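Local coordinates for protein UDP-N-acetylglucosamine 2-epimerase (Listeria monocytogenes, PDB 3OT5) that probably interconverts UDP-N-acetylglucosamine and UDP-N-acetylmannosamine by epimerising the sugar at C2, at residues A26-M31 with E55-T60; V144-R149 with D171-P176; I194-N199 with P398-V403; I227-H232 with L260-H265; G243-V248 with E272-I277. One frame throughout, in Å; residues are numbered along the deposited sequence. Where two conformers were deposited one is given.

Interaction 1 of 5, residues A26-M31 with E55-T60; sequences AKIKVM and ETFEST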
# COMPACT_ATOMS: atom_id res chain seq x y z
N ALA A 26 -5.72 29.16 -17.38
CA ALA A 26 -4.91 28.85 -16.16
C ALA A 26 -5.24 27.46 -15.61
O ALA A 26 -6.40 27.16 -15.30
CB ALA A 26 -5.14 29.91 -15.09
N LYS A 27 -4.22 26.62 -15.48
CA LYS A 27 -4.40 25.29 -14.96
C LYS A 27 -4.12 25.26 -13.47
O LYS A 27 -3.57 26.21 -12.90
CB LYS A 27 -3.40 24.31 -15.60
CG LYS A 27 -3.33 24.28 -17.11
CD LYS A 27 -4.64 23.90 -17.76
CE LYS A 27 -4.44 23.69 -19.25
NZ LYS A 27 -3.81 24.87 -19.87
N ILE A 28 -4.50 24.15 -12.85
CA ILE A 28 -4.21 23.91 -11.45
C ILE A 28 -2.88 23.16 -11.51
O ILE A 28 -2.83 22.03 -12.00
CB ILE A 28 -5.27 23.04 -10.77
CG1 ILE A 28 -6.64 23.72 -10.87
CG2 ILE A 28 -4.89 22.79 -9.31
CD1 ILE A 28 -7.77 22.90 -10.27
N LYS A 29 -1.80 23.80 -11.07
CA LYS A 29 -0.50 23.16 -11.11
C LYS A 29 -0.31 22.35 -9.85
O LYS A 29 -0.21 22.90 -8.77
CB LYS A 29 0.63 24.17 -11.30
CG LYS A 29 2.00 23.51 -11.43
CD LYS A 29 3.06 24.50 -11.87
CE LYS A 29 4.36 23.81 -12.21
NZ LYS A 29 5.39 24.76 -12.70
N VAL A 30 -0.28 21.03 -10.01
CA VAL A 30 -0.12 20.10 -8.89
C VAL A 30 1.26 19.47 -8.91
O VAL A 30 1.68 18.88 -9.91
CB VAL A 30 -1.11 18.95 -8.96
CG1 VAL A 30 -0.92 18.02 -7.74
CG2 VAL A 30 -2.54 19.47 -9.03
N MET A 31 1.97 19.61 -7.81
CA MET A 31 3.29 19.06 -7.65
C MET A 31 3.17 17.86 -6.74
O MET A 31 2.81 18.00 -5.59
CB MET A 31 4.23 20.10 -7.02
CG MET A 31 5.60 19.57 -6.77
SD MET A 31 6.71 20.81 -6.09
CE MET A 31 6.76 21.98 -7.44
N GLU A 55 -6.55 19.54 -19.50
CA GLU A 55 -7.22 20.82 -19.72
C GLU A 55 -7.40 21.55 -18.39
O GLU A 55 -7.63 22.76 -18.37
CB GLU A 55 -8.58 20.70 -20.43
CG GLU A 55 -9.73 19.94 -19.73
CD GLU A 55 -9.66 18.42 -19.85
OE1 GLU A 55 -8.55 17.87 -20.07
OE2 GLU A 55 -10.72 17.76 -19.72
N THR A 56 -7.29 20.81 -17.29
CA THR A 56 -7.46 21.37 -15.96
C THR A 56 -6.18 21.41 -15.16
O THR A 56 -5.90 22.39 -14.49
CB THR A 56 -8.42 20.48 -15.12
OG1 THR A 56 -9.67 20.32 -15.79
CG2 THR A 56 -8.64 21.09 -13.74
N PHE A 57 -5.40 20.32 -15.22
CA PHE A 57 -4.19 20.21 -14.44
C PHE A 57 -2.87 20.22 -15.18
O PHE A 57 -2.75 19.79 -16.31
CB PHE A 57 -4.20 18.89 -13.66
CG PHE A 57 -5.38 18.73 -12.73
CD1 PHE A 57 -5.40 19.38 -11.51
CD2 PHE A 57 -6.42 17.87 -13.05
CE1 PHE A 57 -6.46 19.21 -10.65
CE2 PHE A 57 -7.50 17.71 -12.19
CZ PHE A 57 -7.51 18.37 -10.99
N GLU A 58 -1.87 20.70 -14.46
CA GLU A 58 -0.50 20.72 -14.91
C GLU A 58 0.17 19.85 -13.84
O GLU A 58 0.07 20.13 -12.65
CB GLU A 58 0.03 22.15 -14.93
CG GLU A 58 1.47 22.30 -15.41
CD GLU A 58 1.86 23.76 -15.65
OE1 GLU A 58 0.95 24.62 -15.77
OE2 GLU A 58 3.09 24.03 -15.76
N SER A 59 0.77 18.73 -14.25
CA SER A 59 1.39 17.83 -13.29
C SER A 59 2.91 17.96 -13.23
O SER A 59 3.58 17.80 -14.22
CB SER A 59 1.03 16.38 -13.63
OG SER A 59 1.59 15.49 -12.69
N THR A 60 3.45 18.27 -12.04
CA THR A 60 4.89 18.36 -11.86
C THR A 60 5.27 17.26 -10.88
O THR A 60 4.82 17.26 -9.73
CB THR A 60 5.36 19.72 -11.32
OG1 THR A 60 4.96 20.77 -12.20
CG2 THR A 60 6.89 19.74 -11.19
O HOH W 1 1.79 15.87 -10.08

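Interaction 2 of 5, residues V144-R149 with D171-P176; sequences VEAGLR and DIHFSP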
# COMPACT_ATOMS: atom_id res chain seq x y z
N VAL A 144 -2.08 12.86 0.87
CA VAL A 144 -2.63 11.61 0.35
C VAL A 144 -2.38 10.56 1.41
O VAL A 144 -1.27 10.45 1.89
CB VAL A 144 -1.97 11.21 -0.98
CG1 VAL A 144 -2.56 9.91 -1.48
CG2 VAL A 144 -2.15 12.33 -2.02
N GLU A 145 -3.41 9.76 1.73
CA GLU A 145 -3.35 8.76 2.79
C GLU A 145 -3.18 9.51 4.11
O GLU A 145 -2.20 9.33 4.85
CB GLU A 145 -2.25 7.70 2.57
CG GLU A 145 -2.23 6.66 3.68
CD GLU A 145 -1.19 5.57 3.49
OE1 GLU A 145 -0.17 5.63 4.21
OE2 GLU A 145 -1.37 4.69 2.60
N ALA A 146 -4.19 10.33 4.40
CA ALA A 146 -4.20 11.18 5.57
C ALA A 146 -4.93 10.63 6.76
O ALA A 146 -6.01 10.03 6.63
CB ALA A 146 -4.85 12.54 5.20
N GLY A 147 -4.35 10.82 7.94
CA GLY A 147 -5.01 10.43 9.17
C GLY A 147 -4.81 9.12 9.86
O GLY A 147 -5.50 8.86 10.84
N LEU A 148 -3.88 8.27 9.41
CA LEU A 148 -3.65 7.01 10.14
C LEU A 148 -2.99 7.39 11.47
O LEU A 148 -2.19 8.34 11.53
CB LEU A 148 -2.78 6.03 9.34
CG LEU A 148 -3.36 5.55 8.00
CD1 LEU A 148 -2.34 4.72 7.26
CD2 LEU A 148 -4.69 4.78 8.23
N ARG A 149 -3.35 6.69 12.53
CA ARG A 149 -2.81 6.98 13.84
C ARG A 149 -2.72 5.75 14.73
O ARG A 149 -3.59 4.90 14.73
CB ARG A 149 -3.73 7.96 14.60
CG ARG A 149 -3.96 9.33 14.04
CD ARG A 149 -2.77 10.25 14.18
NE ARG A 149 -3.10 11.60 13.69
CZ ARG A 149 -2.91 12.02 12.44
NH1 ARG A 149 -2.38 11.23 11.52
NH2 ARG A 149 -3.25 13.25 12.11
N ASP A 171 -3.80 21.27 4.20
CA ASP A 171 -4.98 22.07 3.95
C ASP A 171 -6.10 21.16 3.50
O ASP A 171 -7.25 21.47 3.68
CB ASP A 171 -4.67 23.07 2.85
CG ASP A 171 -3.62 24.05 3.27
OD1 ASP A 171 -3.85 24.75 4.28
OD2 ASP A 171 -2.60 24.14 2.58
N ILE A 172 -5.75 20.02 2.92
CA ILE A 172 -6.74 19.07 2.45
C ILE A 172 -6.21 17.66 2.71
O ILE A 172 -5.04 17.34 2.48
CB ILE A 172 -7.15 19.39 0.98
CG1 ILE A 172 -8.25 18.45 0.48
CG2 ILE A 172 -5.95 19.36 0.06
CD1 ILE A 172 -8.87 18.94 -0.83
N HIS A 173 -7.09 16.82 3.25
CA HIS A 173 -6.74 15.48 3.65
C HIS A 173 -7.52 14.47 2.87
O HIS A 173 -8.75 14.56 2.75
CB HIS A 173 -7.06 15.32 5.13
CG HIS A 173 -6.50 16.40 5.99
ND1 HIS A 173 -5.32 16.28 6.68
CD2 HIS A 173 -6.97 17.65 6.26
CE1 HIS A 173 -5.08 17.39 7.34
NE2 HIS A 173 -6.06 18.24 7.10
N PHE A 174 -6.81 13.50 2.33
CA PHE A 174 -7.41 12.45 1.57
C PHE A 174 -7.20 11.20 2.42
O PHE A 174 -6.14 10.60 2.40
CB PHE A 174 -6.75 12.38 0.19
CG PHE A 174 -6.66 13.72 -0.50
CD1 PHE A 174 -7.79 14.34 -1.00
CD2 PHE A 174 -5.43 14.36 -0.64
CE1 PHE A 174 -7.71 15.56 -1.64
CE2 PHE A 174 -5.33 15.58 -1.29
CZ PHE A 174 -6.48 16.19 -1.78
N SER A 175 -8.20 10.87 3.22
CA SER A 175 -8.12 9.72 4.11
C SER A 175 -8.45 8.45 3.37
O SER A 175 -9.29 8.45 2.47
CB SER A 175 -9.08 9.89 5.29
OG SER A 175 -8.73 11.03 6.06
N PRO A 176 -7.79 7.35 3.73
CA PRO A 176 -8.09 6.13 3.04
C PRO A 176 -9.34 5.48 3.61
O PRO A 176 -10.01 4.73 2.90
CB PRO A 176 -6.86 5.27 3.32
CG PRO A 176 -6.43 5.70 4.66
CD PRO A 176 -6.70 7.18 4.71

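Interaction 3 of 5, residues I194-N199 with P398-V403; sequences IFVTGN and PEDFIV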
# COMPACT_ATOMS: atom_id res chain seq x y z
N ILE A 194 -11.59 17.27 4.82
CA ILE A 194 -11.25 15.84 4.81
C ILE A 194 -12.12 15.05 3.85
O ILE A 194 -13.35 15.18 3.84
CB ILE A 194 -11.42 15.20 6.20
CG1 ILE A 194 -10.66 15.98 7.27
CG2 ILE A 194 -10.93 13.76 6.17
CD1 ILE A 194 -11.06 15.57 8.67
N PHE A 195 -11.48 14.19 3.05
CA PHE A 195 -12.21 13.37 2.10
C PHE A 195 -11.78 11.91 2.20
O PHE A 195 -10.62 11.61 2.00
CB PHE A 195 -11.97 13.86 0.67
CG PHE A 195 -12.45 15.25 0.42
CD1 PHE A 195 -13.72 15.48 -0.09
CD2 PHE A 195 -11.63 16.34 0.69
CE1 PHE A 195 -14.17 16.77 -0.32
CE2 PHE A 195 -12.08 17.64 0.46
CZ PHE A 195 -13.34 17.85 -0.05
N VAL A 196 -12.72 11.02 2.52
CA VAL A 196 -12.43 9.60 2.57
C VAL A 196 -12.47 9.22 1.10
O VAL A 196 -13.53 9.19 0.48
CB VAL A 196 -13.49 8.77 3.34
CG1 VAL A 196 -13.09 7.26 3.34
CG2 VAL A 196 -13.65 9.28 4.76
N THR A 197 -11.31 8.93 0.55
CA THR A 197 -11.18 8.61 -0.85
C THR A 197 -10.84 7.16 -1.15
O THR A 197 -10.98 6.71 -2.29
CB THR A 197 -9.99 9.42 -1.39
OG1 THR A 197 -8.81 9.02 -0.68
CG2 THR A 197 -10.22 10.91 -1.18
N GLY A 198 -10.43 6.43 -0.12
CA GLY A 198 -9.97 5.05 -0.31
C GLY A 198 -8.46 5.15 -0.46
O GLY A 198 -7.89 6.25 -0.42
N ASN A 199 -7.82 4.01 -0.67
CA ASN A 199 -6.37 3.91 -0.82
C ASN A 199 -5.92 3.87 -2.28
O ASN A 199 -6.36 3.01 -3.04
CB ASN A 199 -5.92 2.62 -0.12
CG ASN A 199 -4.43 2.37 -0.25
OD1 ASN A 199 -3.72 3.09 -0.95
ND2 ASN A 199 -3.95 1.33 0.43
N PRO A 398 -16.81 16.23 -4.03
CA PRO A 398 -16.99 14.79 -4.14
C PRO A 398 -17.41 14.21 -2.80
O PRO A 398 -16.98 14.68 -1.76
CB PRO A 398 -15.60 14.31 -4.51
CG PRO A 398 -14.68 15.28 -3.86
CD PRO A 398 -15.39 16.60 -3.91
N GLU A 399 -18.27 13.20 -2.82
CA GLU A 399 -18.72 12.60 -1.59
C GLU A 399 -17.74 11.48 -1.23
O GLU A 399 -17.05 10.95 -2.10
CB GLU A 399 -20.16 12.10 -1.73
CG GLU A 399 -20.89 11.91 -0.41
CD GLU A 399 -22.37 11.67 -0.61
OE1 GLU A 399 -22.75 10.98 -1.58
OE2 GLU A 399 -23.17 12.17 0.22
N ASP A 400 -17.67 11.15 0.05
CA ASP A 400 -16.77 10.11 0.55
C ASP A 400 -16.97 8.73 -0.07
O ASP A 400 -18.06 8.39 -0.53
CB ASP A 400 -16.92 9.97 2.07
CG ASP A 400 -16.34 11.15 2.82
OD1 ASP A 400 -15.47 11.84 2.26
OD2 ASP A 400 -16.73 11.35 3.99
N PHE A 401 -15.90 7.95 -0.07
CA PHE A 401 -15.96 6.58 -0.57
C PHE A 401 -16.82 5.80 0.41
O PHE A 401 -16.54 5.76 1.61
CB PHE A 401 -14.56 5.98 -0.72
CG PHE A 401 -14.57 4.48 -0.91
CD1 PHE A 401 -15.12 3.91 -2.05
CD2 PHE A 401 -14.00 3.65 0.05
CE1 PHE A 401 -15.14 2.52 -2.22
CE2 PHE A 401 -14.00 2.27 -0.12
CZ PHE A 401 -14.57 1.71 -1.25
N ILE A 402 -17.89 5.19 -0.11
CA ILE A 402 -18.84 4.45 0.72
C ILE A 402 -18.43 2.99 0.93
O ILE A 402 -18.38 2.21 -0.02
CB ILE A 402 -20.26 4.49 0.10
CG1 ILE A 402 -20.70 5.94 -0.11
CG2 ILE A 402 -21.25 3.73 0.98
CD1 ILE A 402 -22.14 6.09 -0.63
N VAL A 403 -18.14 2.64 2.18
CA VAL A 403 -17.73 1.27 2.54
C VAL A 403 -18.92 0.46 3.02
O VAL A 403 -18.97 -0.76 2.84
CB VAL A 403 -16.64 1.27 3.64
CG1 VAL A 403 -16.50 -0.12 4.24
CG2 VAL A 403 -15.33 1.77 3.07
OXT VAL A 403 -19.86 1.00 3.61
O HOH W 2 -13.99 11.51 -1.27

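Interaction 4 of 5, residues I227-H232 with L260-H265; sequences ILMTAH and LVYPMH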
# COMPACT_ATOMS: atom_id res chain seq x y z
N ILE A 227 -1.57 -20.81 -3.59
CA ILE A 227 -1.54 -20.24 -2.26
C ILE A 227 -0.24 -19.45 -2.20
O ILE A 227 0.83 -19.97 -2.50
CB ILE A 227 -1.49 -21.26 -1.16
CG1 ILE A 227 -2.75 -22.12 -1.16
CG2 ILE A 227 -1.35 -20.51 0.19
CD1 ILE A 227 -2.70 -23.23 -0.15
N LEU A 228 -0.35 -18.19 -1.83
CA LEU A 228 0.81 -17.32 -1.74
C LEU A 228 1.03 -17.00 -0.27
O LEU A 228 0.07 -16.78 0.48
CB LEU A 228 0.53 -16.05 -2.55
CG LEU A 228 1.59 -14.97 -2.71
CD1 LEU A 228 2.86 -15.52 -3.34
CD2 LEU A 228 1.00 -13.85 -3.57
N MET A 229 2.29 -17.01 0.16
CA MET A 229 2.62 -16.69 1.55
C MET A 229 3.78 -15.70 1.65
O MET A 229 4.73 -15.76 0.89
CB MET A 229 3.02 -17.95 2.30
CG MET A 229 3.40 -17.68 3.73
SD MET A 229 3.93 -19.14 4.59
CE MET A 229 4.43 -18.42 6.16
N THR A 230 3.67 -14.77 2.60
CA THR A 230 4.72 -13.80 2.88
C THR A 230 4.64 -13.46 4.36
O THR A 230 3.56 -13.43 4.95
CB THR A 230 4.61 -12.50 2.06
OG1 THR A 230 3.36 -11.84 2.33
CG2 THR A 230 4.70 -12.79 0.57
N ALA A 231 5.80 -13.25 4.95
CA ALA A 231 5.91 -12.91 6.34
C ALA A 231 7.16 -12.08 6.49
O ALA A 231 8.27 -12.56 6.21
CB ALA A 231 5.99 -14.17 7.19
N HIS A 232 7.00 -10.82 6.90
CA HIS A 232 8.16 -9.94 7.08
C HIS A 232 8.23 -9.27 8.47
O HIS A 232 9.18 -8.56 8.75
CB HIS A 232 8.20 -8.89 5.97
CG HIS A 232 8.44 -9.47 4.61
ND1 HIS A 232 9.70 -9.60 4.07
CD2 HIS A 232 7.58 -9.97 3.69
CE1 HIS A 232 9.61 -10.15 2.87
NE2 HIS A 232 8.34 -10.39 2.62
N LEU A 260 1.97 -23.90 -3.52
CA LEU A 260 2.41 -22.84 -2.63
C LEU A 260 3.59 -22.11 -3.23
O LEU A 260 4.51 -22.73 -3.73
CB LEU A 260 2.81 -23.42 -1.27
CG LEU A 260 3.52 -22.51 -0.24
CD1 LEU A 260 2.69 -21.31 0.16
CD2 LEU A 260 3.91 -23.32 1.00
N VAL A 261 3.51 -20.78 -3.21
CA VAL A 261 4.59 -19.94 -3.67
C VAL A 261 5.02 -19.16 -2.44
O VAL A 261 4.20 -18.54 -1.78
CB VAL A 261 4.16 -18.98 -4.79
CG1 VAL A 261 5.31 -18.03 -5.15
CG2 VAL A 261 3.71 -19.75 -6.02
N TYR A 262 6.30 -19.23 -2.13
CA TYR A 262 6.84 -18.53 -0.99
C TYR A 262 8.10 -17.78 -1.34
O TYR A 262 9.17 -18.37 -1.42
CB TYR A 262 7.13 -19.50 0.17
CG TYR A 262 7.83 -18.80 1.31
CD1 TYR A 262 7.16 -17.85 2.07
CD2 TYR A 262 9.15 -19.09 1.64
CE1 TYR A 262 7.80 -17.18 3.11
CE2 TYR A 262 9.79 -18.45 2.69
CZ TYR A 262 9.12 -17.49 3.42
OH TYR A 262 9.76 -16.84 4.45
N PRO A 263 7.97 -16.47 -1.58
CA PRO A 263 9.15 -15.68 -1.84
C PRO A 263 9.93 -15.67 -0.54
O PRO A 263 9.50 -15.04 0.43
CB PRO A 263 8.59 -14.29 -2.17
CG PRO A 263 7.17 -14.52 -2.54
CD PRO A 263 6.74 -15.67 -1.70
N MET A 264 11.04 -16.38 -0.50
CA MET A 264 11.81 -16.48 0.73
C MET A 264 12.39 -15.18 1.26
O MET A 264 12.96 -14.41 0.51
CB MET A 264 12.94 -17.48 0.56
CG MET A 264 12.47 -18.91 0.45
SD MET A 264 13.88 -19.98 0.28
CE MET A 264 14.52 -19.41 -1.30
N HIS A 265 12.24 -14.97 2.57
CA HIS A 265 12.80 -13.80 3.21
C HIS A 265 14.32 -13.94 3.09
O HIS A 265 14.85 -15.05 3.00
CB HIS A 265 12.36 -13.71 4.67
CG HIS A 265 12.75 -12.42 5.34
ND1 HIS A 265 13.95 -12.24 5.98
CD2 HIS A 265 12.08 -11.24 5.45
CE1 HIS A 265 14.01 -11.01 6.46
NE2 HIS A 265 12.89 -10.38 6.14

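Interaction 5 of 5, residues G243-V248 with E272-I277; sequences GMFEAV and EKAMAI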
# COMPACT_ATOMS: atom_id res chain seq x y z
N GLY A 243 6.52 -23.20 12.92
CA GLY A 243 5.15 -23.70 12.98
C GLY A 243 4.37 -23.31 11.74
O GLY A 243 3.58 -24.09 11.21
N MET A 244 4.60 -22.09 11.25
CA MET A 244 3.90 -21.60 10.07
C MET A 244 4.28 -22.37 8.79
O MET A 244 3.39 -22.71 8.01
CB MET A 244 4.07 -20.09 9.91
CG MET A 244 3.52 -19.31 11.11
SD MET A 244 3.46 -17.53 10.94
CE MET A 244 5.15 -17.14 10.51
N PHE A 245 5.57 -22.64 8.57
CA PHE A 245 5.97 -23.40 7.38
C PHE A 245 5.41 -24.82 7.45
O PHE A 245 4.91 -25.35 6.46
CB PHE A 245 7.49 -23.48 7.17
CG PHE A 245 8.17 -22.15 6.96
CD1 PHE A 245 7.65 -21.22 6.07
CD2 PHE A 245 9.40 -21.89 7.53
CE1 PHE A 245 8.30 -19.99 5.85
CE2 PHE A 245 10.06 -20.68 7.31
CZ PHE A 245 9.50 -19.73 6.47
N GLU A 246 5.51 -25.42 8.63
CA GLU A 246 4.99 -26.77 8.83
C GLU A 246 3.50 -26.78 8.51
O GLU A 246 3.00 -27.75 7.96
CB GLU A 246 5.26 -27.26 10.25
CG GLU A 246 6.73 -27.51 10.55
CD GLU A 246 7.00 -27.96 11.98
OE1 GLU A 246 8.05 -28.59 12.23
OE2 GLU A 246 6.16 -27.69 12.86
N ALA A 247 2.81 -25.70 8.84
CA ALA A 247 1.38 -25.59 8.58
C ALA A 247 1.06 -25.65 7.09
O ALA A 247 0.23 -26.44 6.67
CB ALA A 247 0.82 -24.31 9.18
N VAL A 248 1.72 -24.79 6.31
CA VAL A 248 1.50 -24.73 4.87
C VAL A 248 1.98 -26.01 4.17
O VAL A 248 1.37 -26.45 3.20
CB VAL A 248 2.10 -23.43 4.24
CG1 VAL A 248 1.34 -22.21 4.75
CG2 VAL A 248 3.59 -23.30 4.55
N GLU A 272 16.76 -21.29 5.77
CA GLU A 272 17.16 -22.61 6.21
C GLU A 272 15.94 -23.38 6.70
O GLU A 272 15.79 -24.56 6.39
CB GLU A 272 18.24 -22.48 7.29
CG GLU A 272 18.76 -23.78 7.87
CD GLU A 272 19.89 -23.55 8.88
OE1 GLU A 272 20.45 -22.42 8.90
OE2 GLU A 272 20.23 -24.48 9.63
N LYS A 273 15.05 -22.72 7.44
CA LYS A 273 13.83 -23.36 7.94
C LYS A 273 12.90 -23.66 6.78
O LYS A 273 12.23 -24.69 6.77
CB LYS A 273 13.11 -22.49 8.97
CG LYS A 273 13.88 -22.28 10.29
CD LYS A 273 13.13 -21.32 11.22
CE LYS A 273 13.96 -20.95 12.47
NZ LYS A 273 14.28 -22.14 13.30
N ALA A 274 12.86 -22.75 5.81
CA ALA A 274 12.01 -22.90 4.64
C ALA A 274 12.47 -24.06 3.76
O ALA A 274 11.64 -24.84 3.29
CB ALA A 274 11.98 -21.60 3.83
N MET A 275 13.77 -24.16 3.52
CA MET A 275 14.33 -25.25 2.71
C MET A 275 14.10 -26.59 3.40
O MET A 275 13.72 -27.57 2.76
CB MET A 275 15.84 -25.05 2.50
CG MET A 275 16.21 -23.86 1.61
SD MET A 275 15.61 -24.07 -0.08
CE MET A 275 16.57 -25.47 -0.65
N ALA A 276 14.35 -26.61 4.70
CA ALA A 276 14.21 -27.81 5.50
C ALA A 276 12.79 -28.35 5.51
O ALA A 276 12.57 -29.54 5.35
CB ALA A 276 14.68 -27.54 6.93
N ILE A 277 11.82 -27.46 5.67
CA ILE A 277 10.42 -27.86 5.75
C ILE A 277 9.66 -27.82 4.44
O ILE A 277 8.85 -28.71 4.17
CB ILE A 277 9.67 -26.96 6.75
CG1 ILE A 277 10.32 -27.06 8.13
CG2 ILE A 277 8.17 -27.34 6.80
CD1 ILE A 277 9.70 -26.15 9.16

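Interaction 1 of 5, residues A26-M31 with E55-T60
K29 reaches across E58 toward T60 on the neighbouring strand. Its CG stands opposite the backbone N (chi1 -177°) and the chain beyond is extended, so each methylene passes a different group. CB lies 4.2 Å from CB of E58; CG comes near the E58 carbonyl oxygen; CD runs by the E58 carboxylate; CE sits 3.1 Å from OG1 of T60. The ammonium NZ forms a salt bridge with E113 of helix 95-113 and a second, long one with OE2 of E58, at 3.9 Å. Beneath these side chains the strands 28-31 and 57-60 run parallel, the first two strands of a right-handed beta-alpha-beta unit in the N-terminal Rossmann-like domain, with helix 37-51 as the crossover. Four backbone hydrogen bonds alternate along the pair: I28 N to T56 O, E58 N to I28 O, V30 N to E58 O and T60 N to V30 O, the last 2.8 Å long and almost straight at 175°. On the sheet face of I28, V30 and F57, the phenyl ring lies side by side with the I28 side chain, its CD1 3.7 Å from CB of I28 and 3.8 Å from CG2 of V30. CG2 of T56 covers one face of that ring over its centre. A water donates to the V30 carbonyl oxygen and lies 2.6 Å from OG of S59, in hydrogen-bond contact with that hydroxyl.

Interaction 2 of 5, residues V144-R149 with D171-P176
A146 N donates to the carbonyl oxygen of F174 over 2.8 Å, a nearly straight bond at 167° whose donor stands above the carbonyl plane. A second hydrogen bond returns from the other segment: OG of S175, set beside its own backbone N (chi1 -62°), gives its proton to the carbonyl oxygen of A146 at 3.0 Å, again from above the plane. The A146 backbone is thus gripped at both its N-H and its C=O. These bonds carry the pairing of V144 with F174, neighbouring parallel strands of the N-terminal Rossmann-like sheet, past the end of strand 140-144 into the loop that leads to helix 159-169. Apolar contacts fill in around them. The methyl of A146 presses on CB of H173 at 3.6 Å and lies at the edge of the imidazole, near its plane. CG2 of V144 meets CD2 of the F174 ring at 4.1 Å, on a face of the sheet covered by helix 380-392. Farther along the loop, CD2 of L148 touches CG of P176 at 4.1 Å, while CD of the same proline lies against the A146 carbonyl oxygen. Among the charged groups, the E145 carboxylate forms a salt bridge with K42 through OE2.

Interaction 3 of 5, residues I194-N199 with P398-V403
Strand 194-196 is one edge strand of the N-terminal parallel sheet, and the C-terminal tail, residues 398-403, runs beside it after helix 380-392. D400 and V196 make the central meeting. The V196 N-H reaches OD1 of D400 at 2.9 Å, approaching from well above the carboxylate plane, with an N-H...O angle of 153°. In return F401 N donates to the V196 carbonyl oxygen over 2.7 Å, so the tail takes up both polar backbone groups of one residue. The carboxylate of D400 is placed beside its backbone N (chi1 -71°), which brings CG to 3.7 Å from CB of V196; its other oxygen, OD2, forms a salt bridge with K181 of helix 178-186. A water donates to the V196 carbonyl oxygen and to that of E399, bridging strand and tail. At the start of the tail, P398 and F195 cross at about a right angle: the proline carbonyl oxygen lies at the edge of the phenyl ring, while CD of P398 is 3.8 Å from CE1 of F195. Farther on, CB of F401 lies 3.9 Å from the T197 carbonyl carbon. One buried edge-strand residue therefore has its N-H satisfied by a side-chain carboxylate and its carbonyl by a backbone N-H and a water, and the lysine paired with OD2 would probably favour the charged form of D400.

Interaction 4 of 5, residues I227-H232 with L260-H265
The I227 carbonyl oxygen accepts V261 N at 2.9 Å, nearly along the C=O axis, and is also approached by the L260 CA at 3.3 Å in a CA-H...O contact. Two residues on, M229 N donates to the V261 carbonyl oxygen over 3.1 Å, completing the alternation of a parallel pair whose axes lie 4.8 Å apart at 19°. The M229 carbonyl oxygen instead faces carbon: CD of P263 stands 3.3 Å away, and CD1 of Y262 is also close. P263 has no N-H to offer at this point. Strands 225-229 and 258-263 are the first two of the C-terminal Rossmann-like sheet, joined by helix 240-254 in a beta-alpha-beta crossover. On one face, M229 extends fully from CG opposite its backbone N (chi1 179°), its CB on CD1 of L260 and its sulfur 5.2 Å from the Y262 ring centre in an oblique Met-aromatic contact. The other face carries L228, whose CD1 meets CG1 of V261 at 3.9 Å and also nears CD of P263; F295, L299 and F298 of helix 292-301 cover this side. Beyond the strand ends, H232 and H265 bring their rings together with planes at 53°, CD2 of H265 lying 3.2 Å from ND1 of H232. ND1 of H265 accepts a hydrogen bond from the backbone N of N267, which helps fix the ring.

Interaction 5 of 5, residues G243-V248 with E272-I277
Two helical segments, 243-248 and 272-277, run in roughly the same direction, their axes 9.7 Å apart at closest approach and crossing at -29°. No hydrogen bond joins them, and their closest pair of CA atoms, those of E246 and I277, stands 6.3 Å apart. F245 carries most of the contact on its helix. Its CB is directed toward the other helix, and the ring, set beside the backbone N by chi1 of -62°, lies against the turn of K273 and A274: CA of A274 sits over one face, offset toward the rim, and CB of K273 comes to the edge, 3.9 Å from CE2. The same CE2 is 3.8 Å from the A274 backbone N, while CZ touches the A274 methyl at 4.1 Å. K273 crosses the phenylalanine at about a right angle, and its ammonium end leads away from the contact. I277 closes the other end with two branches. CG2 rests on CB of F245 at 3.9 Å and near the backbone N of E246; CD1, carried by an extended chi2 of 177°, reaches CG of E246 at 3.6 Å. The glutamate touches I277 through its CG; OE2 of its carboxylate forms a salt bridge with K348 of helix 348-360. Toward the sheet, F245 meets Y262 of strand 258-263 ring edge to face, and V248 packs on L260 of the same strand. Neighbouring helices aligned side by side on one face of a parallel sheet form one of the two helical layers of a three-layer alpha-beta-alpha sandwich, here on the C-terminal Rossmann-like domain.

Interactions 1, 2 and 3 belong to the N-terminal parallel sheet, interactions 4 and 5 to the C-terminal domain, on the opposite side of the chain's centre. Interactions 2, 3 and 4 are buried, 1 and 5 partly buried. Interactions 1 and 4 are matching strand pairs, the first two strands of each sheet, but interaction 1 carries charged side chains, whereas interaction 4 is mostly apolar. Interactions 2 and 3 meet directly through strands 172-175 and 194-196; both mix backbone bonds with a side-chain oxygen, S175 OG as donor in one and D400 OD1 as acceptor in the other, where regular strand gives way to irregular chain. Interaction 5, without hydrogen bonds, layers helices onto interaction 4.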